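Local coordinates for cellulosomal scaffoldin anchoring protein C (Acetivibrio cellulolyticus, PDB 4UYP) that carries a type I cohesin that binds the dockerin of the adaptor scaffoldin ScaB, helping to attach the cellulosome to the bacterial cell surface, at residues F62-N67 and A73-E78; I21-V26 and Y32-R37. All blocks are in the same frame, centred on the assembly; numbering follows the deposited sequence. Where two conformers were deposited one is given.

Contact 1. Residues F62-N67 and A73-E78. With SO4 (sulfate ion), chain R.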
ATOM      1  N   PHE C  62     -12.741  18.133  -0.459  1.00  8.33           N
ATOM      2  CA  PHE C  62     -12.448  16.743  -0.879  1.00  8.71           C
ATOM      3  C   PHE C  62     -11.582  16.719  -2.123  1.00  8.95           C
ATOM      4  O   PHE C  62     -11.789  17.430  -3.057  1.00 10.40           O
ATOM      5  CB  PHE C  62     -13.812  16.097  -1.234  1.00  8.89           C
ATOM      6  CG  PHE C  62     -13.735  14.642  -1.665  1.00  8.62           C
ATOM      7  CD1 PHE C  62     -13.537  13.622  -0.713  1.00 10.05           C
ATOM      8  CD2 PHE C  62     -13.979  14.320  -2.997  1.00 10.62           C
ATOM      9  CE1 PHE C  62     -13.541  12.319  -1.103  1.00 10.66           C
ATOM     10  CE2 PHE C  62     -13.992  13.007  -3.381  1.00 11.50           C
ATOM     11  CZ  PHE C  62     -13.779  11.989  -2.460  1.00 11.33           C
ATOM     12  N   THR C  63     -10.490  15.961  -2.026  1.00  8.69           N
ATOM     13  CA  THR C  63      -9.501  15.880  -3.094  1.00  9.46           C
ATOM     14  C   THR C  63      -9.213  14.430  -3.384  1.00  8.83           C
ATOM     15  O   THR C  63      -9.121  13.595  -2.443  1.00  9.49           O
ATOM     16  CB  THR C  63      -8.153  16.531  -2.715  1.00  9.29           C
ATOM     17  OG1 THR C  63      -8.485  17.846  -2.193  1.00 10.85           O
ATOM     18  CG2 THR C  63      -7.310  16.719  -3.954  1.00 11.71           C
ATOM     19  N   THR C  64      -9.035  14.056  -4.663  1.00 10.63           N
ATOM     20  CA  THR C  64      -8.727  12.652  -4.999  1.00 10.60           C
ATOM     21  C   THR C  64      -7.591  12.619  -6.032  1.00 11.76           C
ATOM     22  O   THR C  64      -7.331  13.570  -6.737  1.00 12.86           O
ATOM     23  CB  THR C  64      -9.948  11.918  -5.525  1.00 11.66           C
ATOM     24  OG1 THR C  64     -10.221  12.363  -6.902  1.00 16.13           O
ATOM     25  CG2 THR C  64     -11.195  12.058  -4.715  1.00 12.12           C
ATOM     26  N   TYR C  65      -6.977  11.448  -6.049  1.00 11.06           N
ATOM     27  CA  TYR C  65      -5.869  11.219  -6.971  1.00 12.13           C
ATOM     28  C   TYR C  65      -5.796   9.726  -7.161  1.00 13.84           C
ATOM     29  O   TYR C  65      -5.898   8.987  -6.220  1.00 15.11           O
ATOM     30  CB  TYR C  65      -4.545  11.751  -6.470  1.00 12.31           C
ATOM     31  CG  TYR C  65      -3.408  11.423  -7.434  1.00 13.19           C
ATOM     32  CD1 TYR C  65      -3.301  12.094  -8.669  1.00 15.46           C
ATOM     33  CD2 TYR C  65      -2.473  10.502  -7.066  1.00 13.45           C
ATOM     34  CE1 TYR C  65      -2.211  11.697  -9.527  1.00 17.94           C
ATOM     35  CE2 TYR C  65      -1.458  10.087  -7.902  1.00 16.23           C
ATOM     36  CZ  TYR C  65      -1.331  10.728  -9.063  1.00 16.23           C
ATOM     37  OH  TYR C  65      -0.311  10.289  -9.956  1.00 19.21           O
ATOM     38  N   TYR C  66      -5.466   9.265  -8.365  1.00 12.60           N
ATOM     39  CA  TYR C  66      -5.200   7.847  -8.514  1.00 11.86           C
ATOM     40  C   TYR C  66      -4.060   7.681  -9.520  1.00 11.95           C
ATOM     41  O   TYR C  66      -3.863   8.518 -10.373  1.00 12.86           O
ATOM     42  CB  TYR C  66      -6.467   7.088  -8.959  1.00 12.37           C
ATOM     43  CG  TYR C  66      -7.190   7.649 -10.111  1.00 13.11           C
ATOM     44  CD1 TYR C  66      -6.830   7.283 -11.382  1.00 13.51           C
ATOM     45  CD2 TYR C  66      -8.323   8.539  -9.970  1.00 15.76           C
ATOM     46  CE1 TYR C  66      -7.482   7.761 -12.505  1.00 16.04           C
ATOM     47  CE2 TYR C  66      -9.002   8.987 -11.150  1.00 15.31           C
ATOM     48  CZ  TYR C  66      -8.584   8.658 -12.386  1.00 18.71           C
ATOM     49  OH  TYR C  66      -9.186   9.145 -13.549  1.00 22.78           O
ATOM     50  N   ASN C  67      -3.384   6.560  -9.357  1.00 12.61           N
ATOM     51  CA  ASN C  67      -2.283   6.242 -10.270  1.00 12.88           C
ATOM     52  C   ASN C  67      -2.545   4.792 -10.730  1.00 10.97           C
ATOM     53  O   ASN C  67      -2.390   3.837  -9.976  1.00 11.50           O
ATOM     54  CB  ASN C  67      -0.957   6.378  -9.481  1.00 14.11           C
ATOM     55  CG  ASN C  67       0.236   6.036 -10.298  1.00 17.33           C
ATOM     56  OD1 ASN C  67       0.141   5.216 -11.229  1.00 15.55           O
ATOM     57  ND2 ASN C  67       1.423   6.665  -9.990  1.00 23.16           N
ATOM     58  N   ALA C  73      -5.292   4.460  -5.225  1.00  9.68           N
ATOM     59  CA  ALA C  73      -6.258   5.579  -5.234  1.00 10.20           C
ATOM     60  C   ALA C  73      -6.252   6.188  -3.866  1.00  9.36           C
ATOM     61  O   ALA C  73      -6.397   5.502  -2.871  1.00  9.70           O
ATOM     62  CB  ALA C  73      -7.662   5.115  -5.602  1.00 10.54           C
ATOM     63  N   SER C  74      -6.212   7.523  -3.838  1.00  9.63           N
ATOM     64  CA  SER C  74      -6.112   8.302  -2.562  0.50  7.70           C
ATOM     65  C   SER C  74      -7.190   9.353  -2.537  1.00  8.65           C
ATOM     66  O   SER C  74      -7.491   9.963  -3.556  1.00  9.26           O
ATOM     67  CB  SER C  74      -4.795   9.056  -2.412  0.50  7.14           C
ATOM     68  OG  SER C  74      -3.679   8.139  -2.489  0.50  6.15           O
ATOM     69  N   MET C  75      -7.728   9.549  -1.366  1.00  8.59           N
ATOM     70  CA  MET C  75      -8.813  10.534  -1.108  0.50  7.85           C
ATOM     71  C   MET C  75      -8.404  11.339   0.136  1.00  8.87           C
ATOM     72  O   MET C  75      -7.977  10.715   1.117  1.00 10.25           O
ATOM     73  CB  MET C  75     -10.157   9.770  -0.878  0.50  7.53           C
ATOM     74  CG  MET C  75     -10.768   9.280  -2.224  0.50  7.99           C
ATOM     75  SD  MET C  75     -11.252   7.523  -2.101  0.50  7.05           S
ATOM     76  CE  MET C  75      -9.672   6.614  -2.146  0.50  7.16           C
ATOM     77  N   THR C  76      -8.633  12.641   0.109  1.00  8.71           N
ATOM     78  CA  THR C  76      -8.490  13.425   1.374  1.00  8.71           C
ATOM     79  C   THR C  76      -9.724  14.233   1.629  1.00  9.98           C
ATOM     80  O   THR C  76     -10.429  14.686   0.717  1.00  9.54           O
ATOM     81  CB  THR C  76      -7.302  14.409   1.399  1.00  9.62           C
ATOM     82  OG1 THR C  76      -7.358  15.343   0.293  1.00 10.10           O
ATOM     83  CG2 THR C  76      -5.994  13.594   1.249  1.00 10.49           C
ATOM     84  N   PHE C  77      -9.988  14.425   2.930  1.00  9.29           N
ATOM     85  CA  PHE C  77     -11.005  15.389   3.410  1.00  8.43           C
ATOM     86  C   PHE C  77     -10.336  16.345   4.362  1.00  9.61           C
ATOM     87  O   PHE C  77      -9.532  15.939   5.232  1.00  9.57           O
ATOM     88  CB  PHE C  77     -12.102  14.653   4.169  1.00  9.27           C
ATOM     89  CG  PHE C  77     -13.115  15.573   4.815  1.00  9.51           C
ATOM     90  CD1 PHE C  77     -14.053  16.276   4.048  1.00 10.03           C
ATOM     91  CD2 PHE C  77     -13.091  15.774   6.181  1.00  9.39           C
ATOM     92  CE1 PHE C  77     -14.989  17.123   4.630  1.00 11.36           C
ATOM     93  CE2 PHE C  77     -14.017  16.636   6.783  1.00 10.08           C
ATOM     94  CZ  PHE C  77     -14.950  17.305   6.024  1.00 10.75           C
ATOM     95  N   GLU C  78     -10.565  17.649   4.140  1.00  9.74           N
ATOM     96  CA  GLU C  78     -10.072  18.702   5.055  1.00 10.33           C
ATOM     97  C   GLU C  78     -11.276  19.585   5.353  1.00  9.93           C
ATOM     98  O   GLU C  78     -11.714  20.322   4.416  1.00 10.36           O
ATOM     99  CB  GLU C  78      -8.967  19.466   4.412  1.00 11.67           C
ATOM    100  CG  GLU C  78      -7.697  18.637   4.018  1.00 11.50           C
ATOM    101  CD  GLU C  78      -6.916  19.297   2.834  1.00 13.62           C
ATOM    102  OE1 GLU C  78      -7.513  19.521   1.737  1.00 16.24           O
ATOM    103  OE2 GLU C  78      -5.713  19.537   3.168  1.00 19.23           O
TER
HETATM  104  S   SO4 R1149     -10.775  15.735  -7.662  1.00 37.27           S
HETATM  105  O1  SO4 R1149     -12.170  16.465  -7.587  1.00 33.28           O
HETATM  106  O2  SO4 R1149     -11.114  14.259  -7.484  1.00 42.80           O
HETATM  107  O3  SO4 R1149      -9.929  16.118  -6.558  1.00 16.83           O
HETATM  108  O4  SO4 R1149      -9.766  15.836  -8.947  1.00 36.08           O
HETATM  109  O   HOH W   1      -9.022  17.592   0.600  1.00  9.67           O

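Contact 2. Residues I21-V26 and Y32-R37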
ATOM      1  N   ILE C  21     -16.990   3.301  -0.274  1.00 10.12           N
ATOM      2  CA  ILE C  21     -16.228   3.406   0.952  0.50  9.38           C
ATOM      3  C   ILE C  21     -17.171   4.057   1.987  1.00  9.66           C
ATOM      4  O   ILE C  21     -17.607   5.216   1.825  1.00 10.93           O
ATOM      5  CB  ILE C  21     -14.928   4.193   0.820  0.50  9.06           C
ATOM      6  CG1 ILE C  21     -13.951   3.592  -0.231  0.50  9.27           C
ATOM      7  CG2 ILE C  21     -14.273   4.368   2.209  0.50 10.21           C
ATOM      8  CD1 ILE C  21     -12.987   4.556  -0.856  0.50 10.08           C
ATOM      9  N   THR C  22     -17.487   3.288   3.041  1.00  9.82           N
ATOM     10  CA  THR C  22     -18.516   3.659   4.026  0.50 10.63           C
ATOM     11  C   THR C  22     -17.828   3.902   5.356  1.00 10.51           C
ATOM     12  O   THR C  22     -16.913   3.167   5.747  1.00 11.41           O
ATOM     13  CB  THR C  22     -19.612   2.566   4.231  0.50 11.19           C
ATOM     14  OG1 THR C  22     -20.173   2.207   2.962  0.50 11.35           O
ATOM     15  CG2 THR C  22     -20.728   2.987   5.273  0.50 12.43           C
ATOM     16  N   PHE C  23     -18.269   4.922   6.077  1.00  9.74           N
ATOM     17  CA  PHE C  23     -17.804   5.116   7.447  1.00 10.39           C
ATOM     18  C   PHE C  23     -18.998   4.892   8.443  1.00 10.38           C
ATOM     19  O   PHE C  23     -20.129   5.380   8.254  1.00 11.84           O
ATOM     20  CB  PHE C  23     -17.463   6.594   7.672  1.00  9.98           C
ATOM     21  CG  PHE C  23     -16.259   7.153   6.907  1.00  9.64           C
ATOM     22  CD1 PHE C  23     -15.379   6.312   6.196  1.00  9.12           C
ATOM     23  CD2 PHE C  23     -16.024   8.546   6.895  1.00  9.75           C
ATOM     24  CE1 PHE C  23     -14.278   6.867   5.483  1.00 10.32           C
ATOM     25  CE2 PHE C  23     -14.894   9.078   6.257  1.00  9.80           C
ATOM     26  CZ  PHE C  23     -14.028   8.242   5.550  1.00 10.07           C
ATOM     27  N   THR C  24     -18.680   4.083   9.452  1.00 10.90           N
ATOM     28  CA  THR C  24     -19.668   3.699  10.493  0.50 11.94           C
ATOM     29  C   THR C  24     -19.087   4.117  11.837  1.00 11.66           C
ATOM     30  O   THR C  24     -17.923   4.048  12.076  1.00 12.64           O
ATOM     31  CB  THR C  24     -19.999   2.176  10.347  0.50 11.23           C
ATOM     32  OG1 THR C  24     -20.795   2.034   9.140  0.50 12.43           O
ATOM     33  CG2 THR C  24     -20.958   1.679  11.485  0.50 11.06           C
ATOM     34  N   ASN C  25     -19.996   4.472  12.769  1.00 12.38           N
ATOM     35  CA  ASN C  25     -19.596   4.932  14.136  1.00 13.44           C
ATOM     36  C   ASN C  25     -18.676   6.167  14.062  1.00 10.83           C
ATOM     37  O   ASN C  25     -17.645   6.323  14.761  1.00 13.49           O
ATOM     38  CB  ASN C  25     -18.880   3.830  14.933  1.00 13.62           C
ATOM     39  CG  ASN C  25     -19.694   2.573  15.058  1.00 16.08           C
ATOM     40  OD1 ASN C  25     -20.896   2.558  15.070  1.00 19.13           O
ATOM     41  ND2 ASN C  25     -18.981   1.491  14.996  1.00 20.91           N
ATOM     42  N   VAL C  26     -19.061   7.083  13.141  1.00 11.08           N
ATOM     43  CA  VAL C  26     -18.278   8.317  13.048  1.00 11.08           C
ATOM     44  C   VAL C  26     -18.434   9.123  14.396  1.00 11.41           C
ATOM     45  O   VAL C  26     -19.591   9.280  14.797  1.00 13.26           O
ATOM     46  CB  VAL C  26     -18.779   9.147  11.846  1.00 11.05           C
ATOM     47  CG1 VAL C  26     -18.195  10.567  11.778  1.00 11.69           C
ATOM     48  CG2 VAL C  26     -18.488   8.398  10.496  1.00 12.31           C
ATOM     49  N   TYR C  32     -12.102  16.109  11.376  1.00 10.47           N
ATOM     50  CA  TYR C  32     -11.654  17.341  10.743  1.00 10.11           C
ATOM     51  C   TYR C  32     -10.808  17.102   9.483  1.00  9.61           C
ATOM     52  O   TYR C  32     -10.769  17.961   8.594  1.00 10.09           O
ATOM     53  CB  TYR C  32     -10.818  18.057  11.856  1.00 10.47           C
ATOM     54  CG  TYR C  32     -10.307  19.427  11.513  1.00 10.04           C
ATOM     55  CD1 TYR C  32     -11.235  20.474  11.251  1.00 10.82           C
ATOM     56  CD2 TYR C  32      -8.970  19.723  11.419  1.00 11.48           C
ATOM     57  CE1 TYR C  32     -10.766  21.764  11.000  1.00 12.37           C
ATOM     58  CE2 TYR C  32      -8.475  21.032  11.187  1.00 10.96           C
ATOM     59  CZ  TYR C  32      -9.393  22.027  10.958  1.00 11.79           C
ATOM     60  OH  TYR C  32      -8.980  23.317  10.719  1.00 13.10           O
ATOM     61  N   ALA C  33     -10.007  16.007   9.497  1.00  9.53           N
ATOM     62  CA  ALA C  33      -9.110  15.792   8.324  1.00  9.89           C
ATOM     63  C   ALA C  33      -8.876  14.296   8.268  1.00  9.86           C
ATOM     64  O   ALA C  33      -8.796  13.609   9.261  1.00 11.02           O
ATOM     65  CB  ALA C  33      -7.774  16.530   8.472  1.00 11.99           C
ATOM     66  N   LEU C  34      -8.711  13.768   7.051  1.00  8.30           N
ATOM     67  CA  LEU C  34      -8.396  12.333   6.879  1.00  8.53           C
ATOM     68  C   LEU C  34      -7.780  12.174   5.524  1.00  8.50           C
ATOM     69  O   LEU C  34      -7.988  12.940   4.566  1.00  8.20           O
ATOM     70  CB  LEU C  34      -9.672  11.460   7.011  1.00  8.26           C
ATOM     71  CG  LEU C  34     -10.647  11.526   5.811  1.00  7.79           C
ATOM     72  CD1 LEU C  34     -10.367  10.293   4.903  1.00  9.22           C
ATOM     73  CD2 LEU C  34     -12.091  11.469   6.371  1.00  9.19           C
ATOM     74  N   SER C  35      -6.957  11.131   5.433  1.00  8.18           N
ATOM     75  CA  SER C  35      -6.579  10.577   4.091  1.00  7.97           C
ATOM     76  C   SER C  35      -6.937   9.087   4.101  1.00  8.72           C
ATOM     77  O   SER C  35      -6.933   8.439   5.121  1.00  9.25           O
ATOM     78  CB  SER C  35      -5.092  10.776   3.803  1.00  9.54           C
ATOM     79  OG  SER C  35      -4.310  10.031   4.718  1.00 10.31           O
ATOM     80  N   PHE C  36      -7.297   8.644   2.905  1.00  9.29           N
ATOM     81  CA  PHE C  36      -7.702   7.254   2.777  1.00  9.24           C
ATOM     82  C   PHE C  36      -7.116   6.747   1.483  1.00  8.98           C
ATOM     83  O   PHE C  36      -7.341   7.358   0.423  1.00  9.28           O
ATOM     84  CB  PHE C  36      -9.249   7.109   2.742  1.00 10.32           C
ATOM     85  CG  PHE C  36      -9.708   5.679   2.624  1.00 12.60           C
ATOM     86  CD1 PHE C  36      -9.644   4.915   3.730  1.00 14.96           C
ATOM     87  CD2 PHE C  36     -10.082   5.119   1.373  1.00 17.75           C
ATOM     88  CE1 PHE C  36      -9.947   3.594   3.754  1.00 17.54           C
ATOM     89  CE2 PHE C  36     -10.382   3.687   1.395  1.00 16.45           C
ATOM     90  CZ  PHE C  36     -10.315   3.057   2.587  1.00 16.12           C
ATOM     91  N   ARG C  37      -6.268   5.695   1.497  1.00  8.37           N
ATOM     92  CA  ARG C  37      -5.692   5.161   0.247  1.00  9.17           C
ATOM     93  C   ARG C  37      -5.996   3.708   0.128  1.00  8.73           C
ATOM     94  O   ARG C  37      -5.905   2.964   1.112  1.00  9.27           O
ATOM     95  CB  ARG C  37      -4.187   5.338   0.349  1.00  9.21           C
ATOM     96  CG  ARG C  37      -3.564   4.781  -0.945  1.00 12.26           C
ATOM     97  CD  ARG C  37      -2.051   4.970  -1.061  1.00 10.47           C
ATOM     98  NE  ARG C  37      -1.742   6.370  -1.079  1.00 10.41           N
ATOM     99  CZ  ARG C  37      -0.547   6.778  -1.427  1.00 11.14           C
ATOM    100  NH1 ARG C  37       0.462   5.965  -1.782  1.00 11.28           N
ATOM    101  NH2 ARG C  37      -0.258   8.079  -1.449  1.00 10.68           N
TER

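Contact 1. Residues F62-N67 and A73-E78
Thr63 and Thr76 stand next to each other on the same face of the beta hairpin at one edge of the cohesin beta sandwich. A chi1 of 56° tucks Thr76 OG1 in over its own backbone, toward Thr63. That places it 3.3 Å from Thr63 CB. One water joins the pair. It lies 2.9 Å from Thr63 OG1 and 2.8 Å from Thr76 OG1, and it is hydrogen-bonded to Glu78 OE1 at 2.7 Å. Glu78 also forms a salt bridge with Arg22 of the neighbouring ScaB chain, and Ser74 OG bonds to Leu26 O there. This face therefore meets the dockerin.

The antiparallel backbones bond at Thr63–Thr76 and Tyr65–Ser74, where Ser74 N reaches Tyr65 O at 2.8 Å. On the outer edge, Thr64 N donates to O3 of a sulfate that probably comes from the crystallisation liquor.

The other face is mostly apolar. Phe62 runs alongside Met75, and its CZ comes 4.1 Å from Met75 CG. Phe93 meets Phe62 in a T-shaped stack. The methionine chain bends away beyond CG. At the far end Tyr66 and Ala73 touch through their CB atoms. Thr64 crosses Met75 at a slant, with Thr64 CG2 3.8 Å from Met75 CG.

Contact 2. Residues I21-V26 and Y32-R37
Ile21 packs on Phe36, and Phe23 meets Leu34, across the interior of the cohesin beta sandwich. The two strands are not paired. They face each other through side chains, and the nearest CA atoms, those of Ile21 and Phe36, are 9.5 Å apart.

The first kind of contact is aliphatic on aromatic. Ile21 reaches the Phe36 ring with both of its branches. CG2 makes a CH-pi contact over one face, 4.3 Å from the ring centroid and 20° off the ring normal. It is shifted toward the rim. The longer branch runs along the CD2–CE2 side, with Ile21 CD1 3.6 Å from Phe36 CE2. Phe36 has CG anti to N (chi1 -179°), which carries the ring across to the isoleucine. Ile6 and Val4 of strand 3-11 also touch this ring. Ile6 belongs to a calcium site observed in this protein, although no calcium is bound to this chain in the model.

The second kind is methyl against ring edge. Phe23 and Leu34 approach from opposite directions. Leu34 CD2 lies near the plane of the Phe23 ring, at its edge. The ring is also stacked on Phe93 and meets Phe121 edge-to-face, which probably helps to hold its tilt.

Some polar partners of residues 32-37 lie on the ScaB chain. Arg37 points away from strand 16-24, and its NH2 donates to Val25 O of the ScaB chain. Tyr32 OH bonds to Asp59 of the same ScaB chain. Thus strand 33-39 turns Leu34 and Phe36 inward while its other side meets the dockerin. Tyr32 and Ala33 together face Tyr122 in a classic beta bulge. At the Phe23 ring edge, Leu34 CD2 is 3.7 Å from Phe23 CE2 and 3.9 Å from Phe23 CZ.

How the contacts relate
Both contacts belong to one cohesin domain and are joined by neighbouring strands 72-78 and 33-39. Met75 O and Phe36 N probably form a hydrogen bond, at 2.8 Å, as do Phe77 O and Leu34 N. Contact 1 is partly buried. It lies within one sheet, at its edge, and rests on backbone bonds with a polar face and a mostly apolar face. Contact 2 is wholly buried and spans the sandwich, with only apolar packing between its segments. Met75 of contact 1 also touches Ile21 and Phe36 of contact 2. Both contacts also have residues that meet the ScaB dockerin, on the outward side of this sheet.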